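Local coordinates for putative 6-pyruvoyl tetrahydrobiopterin synthase (PDB 2G64), which probably catalyses the zinc-dependent conversion of 7,8-dihydroneopterin triphosphate into 6-pyruvoyl tetrahydropterin, with loss of triphosphate, on the pathway to tetrahydrobiopterin, at residues K111-M116 / S120-V125; M64-D67 / K73-S76; K124-E129 / I134-G139; E92-T97 / A105-E110; Y48-K53 / L77-V82. The protein carries 1 engineered substitution. One frame throughout, in Å; residues are numbered along the deposited sequence.

Overall arrangement
Followed from the N terminus, the chain first opens contact 5 in strand 44-57 and closes it 24 residues on, near the end of helix 68-80, so that the helix lies against the sheet. Contact 2 sits within that excursion, tying the loop ahead of helix 68-80 to one of its middle turns. Contact 4 follows, a short closure that folds 92-97 onto helix 101-115. The same helix supplies contact 1, where the chain turns back into strand 122-128. Contact 3 starts on the residues where contact 1 ends, sharing K124 and V125, and completes the C-terminal hairpin. No two contacts cross; apart from the nesting of contact 2 in contact 5, they follow one another along the chain.

Contact 1: residues K111-M116 / S120-V125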
# COMPACT_ATOMS: atom_id res chain seq x y z
N LYS A 111 -27.89 -2.32 3.71
CA LYS A 111 -27.96 -2.01 5.14
C LYS A 111 -27.58 -0.54 5.40
O LYS A 111 -28.21 0.17 6.20
CB LYS A 111 -27.08 -2.95 5.96
CG LYS A 111 -27.06 -2.66 7.45
CD LYS A 111 -28.34 -3.18 8.11
CE LYS A 111 -28.49 -2.63 9.52
NZ LYS A 111 -29.88 -2.85 10.02
N LEU A 112 -26.55 -0.07 4.70
CA LEU A 112 -26.15 1.33 4.86
C LEU A 112 -27.26 2.22 4.36
O LEU A 112 -27.66 3.16 5.04
CB LEU A 112 -24.87 1.65 4.11
CG LEU A 112 -24.43 3.10 4.19
CD1 LEU A 112 -24.27 3.53 5.67
CD2 LEU A 112 -23.12 3.35 3.40
N LYS A 113 -27.77 1.92 3.18
CA LYS A 113 -28.85 2.75 2.63
C LYS A 113 -30.01 2.88 3.63
O LYS A 113 -30.60 3.97 3.80
CB LYS A 113 -29.30 2.20 1.28
CG LYS A 113 -29.88 3.23 0.34
CD LYS A 113 -29.88 2.66 -1.07
CE LYS A 113 -31.16 3.00 -1.81
NZ LYS A 113 -31.27 2.23 -3.09
N SER A 114 -30.29 1.79 4.34
CA SER A 114 -31.34 1.70 5.35
C SER A 114 -31.13 2.58 6.60
O SER A 114 -32.09 2.87 7.30
CB SER A 114 -31.57 0.24 5.75
OG SER A 114 -30.77 -0.13 6.86
N VAL A 115 -29.90 2.99 6.88
CA VAL A 115 -29.63 3.77 8.08
C VAL A 115 -29.21 5.21 7.78
O VAL A 115 -29.04 6.02 8.69
CB VAL A 115 -28.61 3.10 9.06
CG1 VAL A 115 -29.13 1.75 9.54
CG2 VAL A 115 -27.20 2.99 8.44
N MET A 116 -29.06 5.53 6.50
CA MET A 116 -28.51 6.84 6.14
C MET A 116 -29.48 7.99 6.33
O MET A 116 -30.63 7.90 5.93
CB MET A 116 -28.01 6.84 4.70
CG MET A 116 -26.62 6.28 4.54
SD MET A 116 -26.15 6.26 2.82
CE MET A 116 -25.53 7.96 2.65
N SER A 120 -29.99 9.27 -0.70
CA SER A 120 -29.98 9.61 -2.13
C SER A 120 -28.56 9.79 -2.71
O SER A 120 -28.34 9.49 -3.88
CB SER A 120 -30.84 10.85 -2.41
OG SER A 120 -30.20 12.02 -1.92
N VAL A 121 -27.61 10.24 -1.89
CA VAL A 121 -26.22 10.38 -2.35
C VAL A 121 -25.38 9.09 -2.36
O VAL A 121 -24.25 9.12 -2.84
CB VAL A 121 -25.43 11.51 -1.63
CG1 VAL A 121 -26.04 12.88 -1.94
CG2 VAL A 121 -25.34 11.25 -0.14
N LEU A 122 -25.91 7.98 -1.84
CA LEU A 122 -25.12 6.74 -1.86
C LEU A 122 -24.93 6.30 -3.30
O LEU A 122 -25.90 6.15 -4.06
CB LEU A 122 -25.79 5.62 -1.04
CG LEU A 122 -25.08 4.25 -1.08
CD1 LEU A 122 -23.63 4.37 -0.53
CD2 LEU A 122 -25.90 3.22 -0.31
N TYR A 123 -23.67 6.10 -3.69
CA TYR A 123 -23.39 5.87 -5.08
C TYR A 123 -22.79 4.46 -5.32
O TYR A 123 -23.18 3.76 -6.24
CB TYR A 123 -22.49 7.00 -5.61
CG TYR A 123 -22.02 6.77 -7.02
CD1 TYR A 123 -22.90 6.90 -8.09
CD2 TYR A 123 -20.71 6.39 -7.28
CE1 TYR A 123 -22.47 6.66 -9.39
CE2 TYR A 123 -20.28 6.14 -8.56
CZ TYR A 123 -21.16 6.29 -9.61
OH TYR A 123 -20.71 6.04 -10.89
N LYS A 124 -21.84 4.05 -4.49
CA LYS A 124 -21.19 2.77 -4.73
C LYS A 124 -20.61 2.20 -3.44
O LYS A 124 -20.09 2.94 -2.60
CB LYS A 124 -20.09 2.91 -5.77
CG LYS A 124 -19.42 1.57 -6.11
CD LYS A 124 -18.44 1.71 -7.24
CE LYS A 124 -17.03 1.88 -6.70
NZ LYS A 124 -16.01 2.11 -7.79
N VAL A 125 -20.69 0.88 -3.30
CA VAL A 125 -19.97 0.19 -2.22
C VAL A 125 -18.91 -0.71 -2.85
O VAL A 125 -19.16 -1.37 -3.86
CB VAL A 125 -20.95 -0.66 -1.36
CG1 VAL A 125 -20.24 -1.85 -0.70
CG2 VAL A 125 -21.63 0.21 -0.30
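L122, the first residue of strand 122-128, packs against L112 and K113 of helix 101-115 and M116 just after it. With CG anti to the backbone N (chi1 176°), its isobutyl group reaches toward the helix and divides its methyls between two partners. CD1 meets CD2 of L112 at 4.1 Å, the two leucines passing at a slant. CD2 turns to the aliphatic stem of K113, lying 3.9 Å from its CB. The thioether of M116 runs about perpendicular to the leucine, with SD 3.9 Å from CB of L122. The M116 chain then bends at its last torsion and carries CE to V121, whose CG2 is 4.3 Å away. The enclosed part of the contact is formed by L112 and M116, both buried: L112 also rests on W50 and V52 of the sheet and on V78 of helix 68-80, while M116 also touches Y66 and E74. The K113 flank is the more open one, although it packs just as closely; here the partly exposed lysine touches L122 with the CB, CG and CD of its stem. No hydrogen bond links the two segments, so apolar contact and the short connection between them hold the junction. Just beyond L122 the strand is irregular, for Y123 and K124 lie together opposite K53 in a classic beta bulge. The whole is a tight connection from helix 101-115 into strand 122-128, joining a helix to the largely antiparallel sheet on which it lies, as in the T-fold (tunnelling fold) of this family.

Contact 2: residues M64-D67 / K73-S76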
# COMPACT_ATOMS: atom_id res chain seq x y z
N MET A 64 -19.01 20.53 1.48
CA MET A 64 -19.04 19.07 1.56
C MET A 64 -20.15 18.45 0.72
O MET A 64 -21.25 19.00 0.60
CB MET A 64 -19.19 18.62 3.01
CG MET A 64 -18.00 18.99 3.86
SD MET A 64 -18.24 18.51 5.59
CE MET A 64 -20.00 18.80 5.82
N VAL A 65 -19.86 17.28 0.16
CA VAL A 65 -20.90 16.43 -0.46
C VAL A 65 -21.83 15.81 0.61
O VAL A 65 -23.04 15.60 0.40
CB VAL A 65 -20.22 15.29 -1.29
CG1 VAL A 65 -21.23 14.22 -1.64
CG2 VAL A 65 -19.57 15.85 -2.56
N TYR A 66 -21.26 15.54 1.77
CA TYR A 66 -21.97 14.91 2.87
C TYR A 66 -21.17 15.16 4.14
O TYR A 66 -19.95 15.31 4.10
CB TYR A 66 -22.07 13.38 2.61
CG TYR A 66 -23.13 12.58 3.38
CD1 TYR A 66 -24.44 12.49 2.92
CD2 TYR A 66 -22.79 11.86 4.53
CE1 TYR A 66 -25.41 11.72 3.59
CE2 TYR A 66 -23.76 11.08 5.21
CZ TYR A 66 -25.05 11.01 4.74
OH TYR A 66 -26.00 10.24 5.40
N ASP A 67 -21.86 15.17 5.27
CA ASP A 67 -21.19 15.34 6.56
C ASP A 67 -20.43 14.07 6.97
O ASP A 67 -21.05 13.04 7.22
CB ASP A 67 -22.24 15.71 7.60
CG ASP A 67 -21.68 15.82 9.00
OD1 ASP A 67 -20.67 16.53 9.18
OD2 ASP A 67 -22.24 15.21 9.92
N LYS A 73 -20.88 7.68 11.68
CA LYS A 73 -21.87 7.07 12.58
C LYS A 73 -22.74 6.03 11.88
O LYS A 73 -23.00 4.95 12.44
CB LYS A 73 -22.74 8.16 13.22
CG LYS A 73 -22.10 8.87 14.41
CD LYS A 73 -23.06 9.85 15.07
CE LYS A 73 -24.49 9.33 15.05
NZ LYS A 73 -25.40 10.16 15.90
N GLU A 74 -23.19 6.35 10.66
CA GLU A 74 -24.04 5.47 9.89
C GLU A 74 -23.25 4.24 9.48
O GLU A 74 -23.76 3.12 9.59
CB GLU A 74 -24.59 6.20 8.66
CG GLU A 74 -25.65 7.23 9.04
CD GLU A 74 -25.76 8.40 8.07
OE1 GLU A 74 -25.07 8.43 7.02
OE2 GLU A 74 -26.55 9.31 8.36
N MET A 75 -22.02 4.43 9.01
CA MET A 75 -21.17 3.29 8.65
C MET A 75 -20.87 2.40 9.88
O MET A 75 -20.84 1.17 9.75
CB MET A 75 -19.86 3.76 8.00
CG MET A 75 -20.08 4.25 6.57
SD MET A 75 -18.57 4.87 5.81
CE MET A 75 -17.51 3.41 5.76
N SER A 76 -20.67 3.01 11.04
CA SER A 76 -20.46 2.26 12.29
C SER A 76 -21.62 1.32 12.58
O SER A 76 -21.42 0.17 12.99
CB SER A 76 -20.24 3.20 13.48
OG SER A 76 -19.67 2.51 14.58
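Y66 and E74 approach from opposite directions and meet through one short hydrogen bond, which the phenol OH donates to OE1 at 2.6 Å. The tyrosine reaches this point because its CG is anti to the backbone N (chi1 -161°), which sends the ring from the loop toward helix 68-80. On the helix, E74 has CG beside its own backbone N (chi1 -72°) and is extended beyond it, so the carboxylate arrives at full length. OE1 lies at the edge of the tyrosine ring, near its plane, and accepts on the syn lone pair, the side of its sister oxygen. Ring and carboxylate are twisted 62° apart. S117 completes the arrangement, its OG hydrogen-bonded both to OE2 of E74 and to OH of Y66. With Y66 on OE1 and S117 on OE2, both carboxylate oxygens are held, which restrains the rotation of the group. Y66 and E74 are buried, and the hydroxyls of Y66 and S117 probably help to stabilise a charged E74. Immediately after Y66, D67 occupies the N-cap position, and V65 N is hydrogen-bonded to E102 of the second subunit. The arrangement is that of an N-capped helix, 68-80, whose lead-in loop is hydrogen-bonded to the middle of that helix.

Contact 3: residues K124-E129 / I134-G139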
# COMPACT_ATOMS: atom_id res chain seq x y z
N LYS A 124 -21.84 4.05 -4.49
CA LYS A 124 -21.19 2.77 -4.73
C LYS A 124 -20.61 2.20 -3.44
O LYS A 124 -20.09 2.94 -2.60
CB LYS A 124 -20.09 2.91 -5.77
CG LYS A 124 -19.42 1.57 -6.11
CD LYS A 124 -18.44 1.71 -7.24
CE LYS A 124 -17.03 1.88 -6.70
NZ LYS A 124 -16.01 2.11 -7.79
N VAL A 125 -20.69 0.88 -3.30
CA VAL A 125 -19.97 0.19 -2.22
C VAL A 125 -18.91 -0.71 -2.85
O VAL A 125 -19.16 -1.37 -3.86
CB VAL A 125 -20.95 -0.66 -1.36
CG1 VAL A 125 -20.24 -1.85 -0.70
CG2 VAL A 125 -21.63 0.21 -0.30
N THR A 126 -17.74 -0.75 -2.23
CA THR A 126 -16.68 -1.66 -2.61
C THR A 126 -16.40 -2.59 -1.42
O THR A 126 -16.33 -2.12 -0.28
CB THR A 126 -15.38 -0.87 -2.94
OG1 THR A 126 -15.66 0.02 -4.03
CG2 THR A 126 -14.24 -1.83 -3.35
N ILE A 127 -16.22 -3.87 -1.70
CA ILE A 127 -15.70 -4.80 -0.70
C ILE A 127 -14.42 -5.41 -1.27
O ILE A 127 -14.44 -5.95 -2.36
CB ILE A 127 -16.71 -5.94 -0.41
CG1 ILE A 127 -17.91 -5.39 0.42
CG2 ILE A 127 -16.03 -7.12 0.31
CD1 ILE A 127 -17.53 -4.90 1.83
N GLU A 128 -13.32 -5.31 -0.53
CA GLU A 128 -12.11 -6.05 -0.90
C GLU A 128 -12.01 -7.22 0.07
O GLU A 128 -11.74 -7.05 1.25
CB GLU A 128 -10.86 -5.16 -0.84
CG GLU A 128 -11.00 -3.83 -1.60
CD GLU A 128 -9.71 -3.03 -1.72
OE1 GLU A 128 -8.76 -3.30 -0.96
OE2 GLU A 128 -9.67 -2.11 -2.57
N GLU A 129 -12.25 -8.41 -0.45
CA GLU A 129 -12.19 -9.62 0.33
C GLU A 129 -10.74 -9.93 0.72
O GLU A 129 -10.47 -10.35 1.85
CB GLU A 129 -12.76 -10.72 -0.54
CG GLU A 129 -12.59 -12.11 -0.08
CD GLU A 129 -12.96 -13.04 -1.21
OE1 GLU A 129 -12.04 -13.58 -1.86
OE2 GLU A 129 -14.17 -13.16 -1.50
N ILE A 134 -11.59 -7.85 -5.51
CA ILE A 134 -12.31 -6.61 -5.23
C ILE A 134 -13.70 -6.64 -5.89
O ILE A 134 -13.81 -6.96 -7.07
CB ILE A 134 -11.52 -5.40 -5.79
CG1 ILE A 134 -10.13 -5.32 -5.14
CG2 ILE A 134 -12.28 -4.10 -5.58
CD1 ILE A 134 -9.00 -5.94 -5.95
N PHE A 135 -14.73 -6.27 -5.13
CA PHE A 135 -16.13 -6.29 -5.62
C PHE A 135 -16.82 -4.95 -5.43
O PHE A 135 -16.62 -4.28 -4.40
CB PHE A 135 -16.91 -7.38 -4.89
CG PHE A 135 -16.24 -8.71 -4.98
CD1 PHE A 135 -16.65 -9.64 -5.93
CD2 PHE A 135 -15.15 -9.01 -4.16
CE1 PHE A 135 -16.00 -10.87 -6.06
CE2 PHE A 135 -14.49 -10.25 -4.29
CZ PHE A 135 -14.92 -11.17 -5.24
N THR A 136 -17.66 -4.56 -6.40
CA THR A 136 -18.40 -3.31 -6.25
C THR A 136 -19.85 -3.48 -6.64
O THR A 136 -20.20 -4.38 -7.43
CB THR A 136 -17.78 -2.14 -7.04
OG1 THR A 136 -18.18 -2.20 -8.41
CG2 THR A 136 -16.22 -2.11 -6.90
N TYR A 137 -20.67 -2.62 -6.08
CA TYR A 137 -22.11 -2.71 -6.29
C TYR A 137 -22.66 -1.29 -6.23
O TYR A 137 -22.25 -0.50 -5.37
CB TYR A 137 -22.75 -3.56 -5.21
CG TYR A 137 -24.25 -3.68 -5.36
CD1 TYR A 137 -24.82 -4.19 -6.52
CD2 TYR A 137 -25.10 -3.28 -4.32
CE1 TYR A 137 -26.22 -4.30 -6.65
CE2 TYR A 137 -26.47 -3.39 -4.43
CZ TYR A 137 -27.02 -3.91 -5.59
OH TYR A 137 -28.37 -4.03 -5.70
N LYS A 138 -23.54 -0.97 -7.18
CA LYS A 138 -24.15 0.37 -7.26
C LYS A 138 -25.66 0.39 -7.06
O LYS A 138 -26.32 1.42 -7.28
CB LYS A 138 -23.81 1.06 -8.58
CG LYS A 138 -22.35 1.46 -8.73
CD LYS A 138 -22.11 1.92 -10.17
CE LYS A 138 -20.80 2.63 -10.34
NZ LYS A 138 -20.79 3.43 -11.62
N GLY A 139 -26.21 -0.73 -6.63
CA GLY A 139 -27.64 -0.79 -6.29
C GLY A 139 -28.47 -1.13 -7.51
O GLY A 139 -27.94 -1.47 -8.57
O HOH W 1 -16.81 -0.13 -10.02
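V125 and Y137 form the first hydrogen-bonded pair of an antiparallel ladder between strands 122-128 and 133-137. V125 N reaches Y137 O at 2.9 Å along a nearly straight bond (171°), whereas the return bond from Y137 N to V125 O is more bent (147°). I127 and F135 repeat the pattern, with I127 N 2.8 Å from F135 O. T126 and T136, a non-hydrogen-bonded pair between them, stand side by side, OG1 of T126 3.6 Å from CG2 of T136; next to them CG2 of T126 lies 3.7 Å from CG2 of I134, whose CG1 rests against CG of E128. At one end K124, bent at chi3 (97°), slants its stem over T136 and K138, its CD 3.9 Å from CB of T136. A water bridges K124 and T136, accepting from NZ of K124 and lying 3.0 Å from OG1 of T136. On the face of V125 and I127, the F135 ring keeps I127 O in plane at its edge, with CE2 obliquely 4.0 Å from OE2 of E129. A further shell sets these groups: OE2 of E129 is hydrogen-bonded to S101, K138 NZ to Y123 and OG1 of T136 to T8 of the third subunit. Residues 134-137 also pair with a strand of that subunit, continuing the sheet across the interface. Chemically, then, the ladder fixes the backbone just ahead of E129, a residue probably of the charge relay, and the S101 bond probably helps to hold its carboxylate, beside F135, close to the zinc ligand H46.

Contact 4: residues E92-T97 / A105-E110; sequences EFFKTT and AIYMFE
An aromatic cluster of F93, F94 and Y107 joins the loop between helices 87-90 and 101-115 to the second of these helices. Y107 is its centre, reaching out from the helix with CG anti to the backbone N (chi1 169°) and receiving both phenylalanines. F93 slides past it in the opposite direction, placing the face of its ring against CD1 of Y107, which lies 3.6 Å from CG of F93. The planes of these two rings are inclined by 38°. F94 comes at about a right angle. Its CZ touches CB of Y107 at 3.7 Å, while CE2 stands 4.0 Å above the tyrosine ring, offset toward the rim. The two phenylalanines also support each other, since CD2 of F93 sits 3.5 Å above the F94 plane, over its centre. Beyond the cluster, the phenol OH of Y107 is hydrogen-bonded to T81, and F94 also packs on V104; the side chain of F94 is about 7 Å from that of the zinc ligand H19. With no hydrogen bond across it, this contact rests on van der Waals packing of the rings and the CB of Y107, while the polar end of Y107 is satisfied by T81.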
# COMPACT_ATOMS: atom_id res chain seq x y z
N GLU A 92 -28.31 -12.51 10.25
CA GLU A 92 -29.51 -13.19 9.80
C GLU A 92 -29.55 -13.28 8.28
O GLU A 92 -29.91 -14.33 7.71
CB GLU A 92 -30.76 -12.51 10.34
CG GLU A 92 -32.01 -13.32 10.13
CD GLU A 92 -32.06 -14.59 10.99
OE1 GLU A 92 -31.28 -14.71 11.98
OE2 GLU A 92 -32.89 -15.48 10.69
N PHE A 93 -29.15 -12.19 7.63
CA PHE A 93 -29.20 -12.10 6.17
C PHE A 93 -28.51 -13.30 5.48
O PHE A 93 -28.99 -13.82 4.45
CB PHE A 93 -28.55 -10.80 5.70
CG PHE A 93 -28.49 -10.66 4.21
CD1 PHE A 93 -29.60 -10.23 3.49
CD2 PHE A 93 -27.33 -10.99 3.52
CE1 PHE A 93 -29.53 -10.11 2.09
CE2 PHE A 93 -27.25 -10.89 2.14
CZ PHE A 93 -28.36 -10.44 1.41
N PHE A 94 -27.37 -13.71 6.03
CA PHE A 94 -26.57 -14.75 5.38
C PHE A 94 -27.04 -16.17 5.65
O PHE A 94 -26.53 -17.14 5.07
CB PHE A 94 -25.07 -14.55 5.70
CG PHE A 94 -24.53 -13.28 5.12
CD1 PHE A 94 -24.32 -13.15 3.73
CD2 PHE A 94 -24.26 -12.19 5.95
CE1 PHE A 94 -23.85 -11.95 3.18
CE2 PHE A 94 -23.79 -10.99 5.40
CZ PHE A 94 -23.58 -10.88 4.01
N LYS A 95 -28.04 -16.32 6.51
CA LYS A 95 -28.68 -17.65 6.63
C LYS A 95 -29.35 -18.11 5.32
O LYS A 95 -29.52 -19.31 5.08
CB LYS A 95 -29.71 -17.63 7.78
CG LYS A 95 -29.06 -17.46 9.15
CD LYS A 95 -30.06 -17.70 10.27
CE LYS A 95 -29.37 -17.78 11.63
NZ LYS A 95 -28.60 -16.55 11.97
N THR A 96 -29.75 -17.16 4.48
CA THR A 96 -30.54 -17.47 3.29
C THR A 96 -29.96 -16.92 1.98
O THR A 96 -30.52 -17.14 0.90
CB THR A 96 -32.01 -16.99 3.46
OG1 THR A 96 -32.01 -15.60 3.83
CG2 THR A 96 -32.71 -17.81 4.57
N THR A 97 -28.81 -16.24 2.07
CA THR A 97 -28.11 -15.78 0.88
C THR A 97 -26.63 -16.09 1.13
O THR A 97 -26.12 -15.76 2.22
CB THR A 97 -28.32 -14.26 0.65
OG1 THR A 97 -29.72 -13.98 0.40
CG2 THR A 97 -27.45 -13.75 -0.53
N ALA A 105 -21.20 -7.31 -0.63
CA ALA A 105 -21.24 -5.93 -1.13
C ALA A 105 -22.70 -5.44 -1.19
O ALA A 105 -23.01 -4.31 -0.81
CB ALA A 105 -20.60 -5.88 -2.50
N ILE A 106 -23.58 -6.32 -1.64
CA ILE A 106 -25.00 -5.99 -1.73
C ILE A 106 -25.58 -5.75 -0.34
O ILE A 106 -26.26 -4.75 -0.09
CB ILE A 106 -25.81 -7.09 -2.52
CG1 ILE A 106 -25.38 -7.14 -3.99
CG2 ILE A 106 -27.33 -6.80 -2.45
CD1 ILE A 106 -25.88 -8.38 -4.73
N TYR A 107 -25.31 -6.68 0.58
CA TYR A 107 -25.73 -6.55 1.97
C TYR A 107 -25.32 -5.21 2.57
O TYR A 107 -26.14 -4.51 3.15
CB TYR A 107 -25.21 -7.73 2.82
CG TYR A 107 -25.41 -7.47 4.29
CD1 TYR A 107 -26.66 -7.65 4.89
CD2 TYR A 107 -24.36 -6.99 5.08
CE1 TYR A 107 -26.84 -7.39 6.24
CE2 TYR A 107 -24.54 -6.74 6.41
CZ TYR A 107 -25.78 -6.92 6.98
OH TYR A 107 -25.94 -6.65 8.33
N MET A 108 -24.04 -4.84 2.44
CA MET A 108 -23.54 -3.63 3.09
C MET A 108 -24.16 -2.38 2.45
O MET A 108 -24.51 -1.44 3.15
CB MET A 108 -22.02 -3.57 3.01
CG MET A 108 -21.33 -4.76 3.70
SD MET A 108 -21.47 -4.77 5.50
CE MET A 108 -20.30 -3.46 5.95
N PHE A 109 -24.25 -2.37 1.13
CA PHE A 109 -24.92 -1.29 0.40
C PHE A 109 -26.36 -1.11 0.93
O PHE A 109 -26.77 -0.01 1.28
CB PHE A 109 -24.95 -1.63 -1.08
CG PHE A 109 -25.48 -0.54 -1.97
CD1 PHE A 109 -24.61 0.34 -2.60
CD2 PHE A 109 -26.85 -0.41 -2.19
CE1 PHE A 109 -25.11 1.35 -3.45
CE2 PHE A 109 -27.35 0.58 -3.04
CZ PHE A 109 -26.47 1.46 -3.67
N GLU A 110 -27.11 -2.20 0.97
CA GLU A 110 -28.52 -2.09 1.36
C GLU A 110 -28.71 -1.73 2.83
O GLU A 110 -29.58 -0.92 3.17
CB GLU A 110 -29.29 -3.36 0.98
CG GLU A 110 -29.46 -3.56 -0.54
CD GLU A 110 -30.25 -2.42 -1.21
OE1 GLU A 110 -31.06 -1.75 -0.53
OE2 GLU A 110 -30.06 -2.19 -2.43

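Contact 5: residues Y48-K53 / L77-V82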
# COMPACT_ATOMS: atom_id res chain seq x y z
N TYR A 48 -12.08 -7.61 5.68
CA TYR A 48 -12.75 -7.07 4.52
C TYR A 48 -12.52 -5.56 4.53
O TYR A 48 -12.73 -4.92 5.56
CB TYR A 48 -14.25 -7.34 4.64
CG TYR A 48 -14.69 -8.77 4.43
CD1 TYR A 48 -15.01 -9.23 3.15
CD2 TYR A 48 -14.83 -9.65 5.51
CE1 TYR A 48 -15.45 -10.55 2.94
CE2 TYR A 48 -15.29 -10.96 5.31
CZ TYR A 48 -15.58 -11.41 4.03
OH TYR A 48 -16.01 -12.69 3.86
N VAL A 49 -12.07 -4.99 3.42
CA VAL A 49 -12.05 -3.53 3.31
C VAL A 49 -13.41 -3.08 2.74
O VAL A 49 -13.87 -3.60 1.72
CB VAL A 49 -10.91 -3.05 2.39
CG1 VAL A 49 -10.94 -1.54 2.27
CG2 VAL A 49 -9.54 -3.50 2.96
N TRP A 50 -14.03 -2.11 3.38
CA TRP A 50 -15.31 -1.59 2.91
C TRP A 50 -15.12 -0.13 2.45
O TRP A 50 -14.72 0.71 3.25
CB TRP A 50 -16.31 -1.59 4.06
CG TRP A 50 -17.72 -1.23 3.67
CD1 TRP A 50 -18.31 -1.42 2.45
CD2 TRP A 50 -18.72 -0.64 4.52
NE1 TRP A 50 -19.64 -0.97 2.49
CE2 TRP A 50 -19.91 -0.51 3.75
CE3 TRP A 50 -18.73 -0.23 5.87
CZ2 TRP A 50 -21.11 0.03 4.29
CZ3 TRP A 50 -19.93 0.34 6.40
CH2 TRP A 50 -21.09 0.44 5.60
N LYS A 51 -15.40 0.18 1.19
CA LYS A 51 -15.34 1.61 0.82
C LYS A 51 -16.74 2.08 0.44
O LYS A 51 -17.43 1.41 -0.31
CB LYS A 51 -14.40 1.83 -0.36
CG LYS A 51 -13.04 1.13 -0.23
CD LYS A 51 -12.14 1.54 -1.38
CE LYS A 51 -10.75 0.90 -1.24
NZ LYS A 51 -9.89 1.25 -2.42
N VAL A 52 -17.13 3.23 0.96
CA VAL A 52 -18.47 3.77 0.75
C VAL A 52 -18.30 5.06 -0.03
O VAL A 52 -17.68 6.01 0.46
CB VAL A 52 -19.15 4.08 2.10
CG1 VAL A 52 -20.43 4.92 1.90
CG2 VAL A 52 -19.44 2.76 2.81
N LYS A 53 -18.85 5.07 -1.24
CA LYS A 53 -18.67 6.20 -2.15
C LYS A 53 -20.01 6.93 -2.37
O LYS A 53 -21.02 6.32 -2.69
CB LYS A 53 -18.09 5.72 -3.49
CG LYS A 53 -17.67 6.84 -4.47
CD LYS A 53 -16.98 6.19 -5.67
CE LYS A 53 -16.47 7.22 -6.65
NZ LYS A 53 -15.46 6.66 -7.59
N LEU A 77 -22.83 1.80 12.38
CA LEU A 77 -24.04 1.01 12.61
C LEU A 77 -24.05 -0.25 11.75
O LEU A 77 -24.39 -1.34 12.22
CB LEU A 77 -25.28 1.84 12.31
CG LEU A 77 -25.67 2.85 13.38
CD1 LEU A 77 -26.90 3.60 12.90
CD2 LEU A 77 -25.95 2.14 14.73
N VAL A 78 -23.64 -0.10 10.49
CA VAL A 78 -23.55 -1.25 9.60
C VAL A 78 -22.40 -2.18 10.03
O VAL A 78 -22.57 -3.40 10.07
CB VAL A 78 -23.35 -0.80 8.12
CG1 VAL A 78 -23.35 -1.99 7.18
CG2 VAL A 78 -24.44 0.23 7.70
N LEU A 79 -21.25 -1.60 10.34
CA LEU A 79 -20.06 -2.38 10.68
C LEU A 79 -20.29 -3.20 11.96
O LEU A 79 -19.75 -4.28 12.13
CB LEU A 79 -18.84 -1.46 10.83
CG LEU A 79 -18.25 -0.99 9.50
CD1 LEU A 79 -17.32 0.21 9.78
CD2 LEU A 79 -17.50 -2.12 8.80
N ASP A 80 -21.12 -2.67 12.86
CA ASP A 80 -21.43 -3.36 14.12
C ASP A 80 -22.07 -4.73 13.86
O ASP A 80 -21.91 -5.66 14.65
CB ASP A 80 -22.42 -2.53 14.94
CG ASP A 80 -21.76 -1.41 15.72
OD1 ASP A 80 -20.51 -1.35 15.79
OD2 ASP A 80 -22.51 -0.57 16.26
N THR A 81 -22.81 -4.82 12.76
CA THR A 81 -23.48 -6.06 12.38
C THR A 81 -22.55 -7.19 11.91
O THR A 81 -22.93 -8.37 11.91
CB THR A 81 -24.57 -5.85 11.30
OG1 THR A 81 -24.00 -5.64 9.99
CG2 THR A 81 -25.52 -4.68 11.68
N VAL A 82 -21.34 -6.83 11.47
CA VAL A 82 -20.45 -7.79 10.82
C VAL A 82 -19.05 -7.87 11.45
O VAL A 82 -18.35 -8.88 11.32
CB VAL A 82 -20.31 -7.51 9.30
CG1 VAL A 82 -21.65 -7.74 8.60
CG2 VAL A 82 -19.84 -6.07 9.04
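W50 projects from strand 44-57 toward helix 68-80, and its indole meets V78 and L79. From CB the side chain leaves with CG anti to the backbone N (chi1 -173°), which carries the indole out to these two residues. On the pyrrole side the neighbours belong to strand 122-128: CD1 lies by the carbonyl O of T126 and NE1 by CG1 of V125. CD2, at the ring fusion, carries the CE methyl of M108 from helix 101-115. Along the benzo side helix 68-80 takes over. CE3 touches CD2 of L79 at 3.7 Å, and CZ3 lies 3.8 Å from CG of L79 while also nearing V78. CH2, the tip, meets CB of V78 at 3.6 Å, and CZ2 nears CG1 of V78 at 4.2 Å. The V78 side chain crosses that of W50 at about a right angle, L79 at a slant. V52 puts its CG2 3.4 Å above the indole plane, toward the rim. Behind V78, its carbonyl O accepts from T81 N and, at 2.7 Å, from T81 OG1. The chemistry is therefore apolar across the interface, a large flat ring gaining van der Waals contact from strand and helix alike, and no hydrogen bond crosses it.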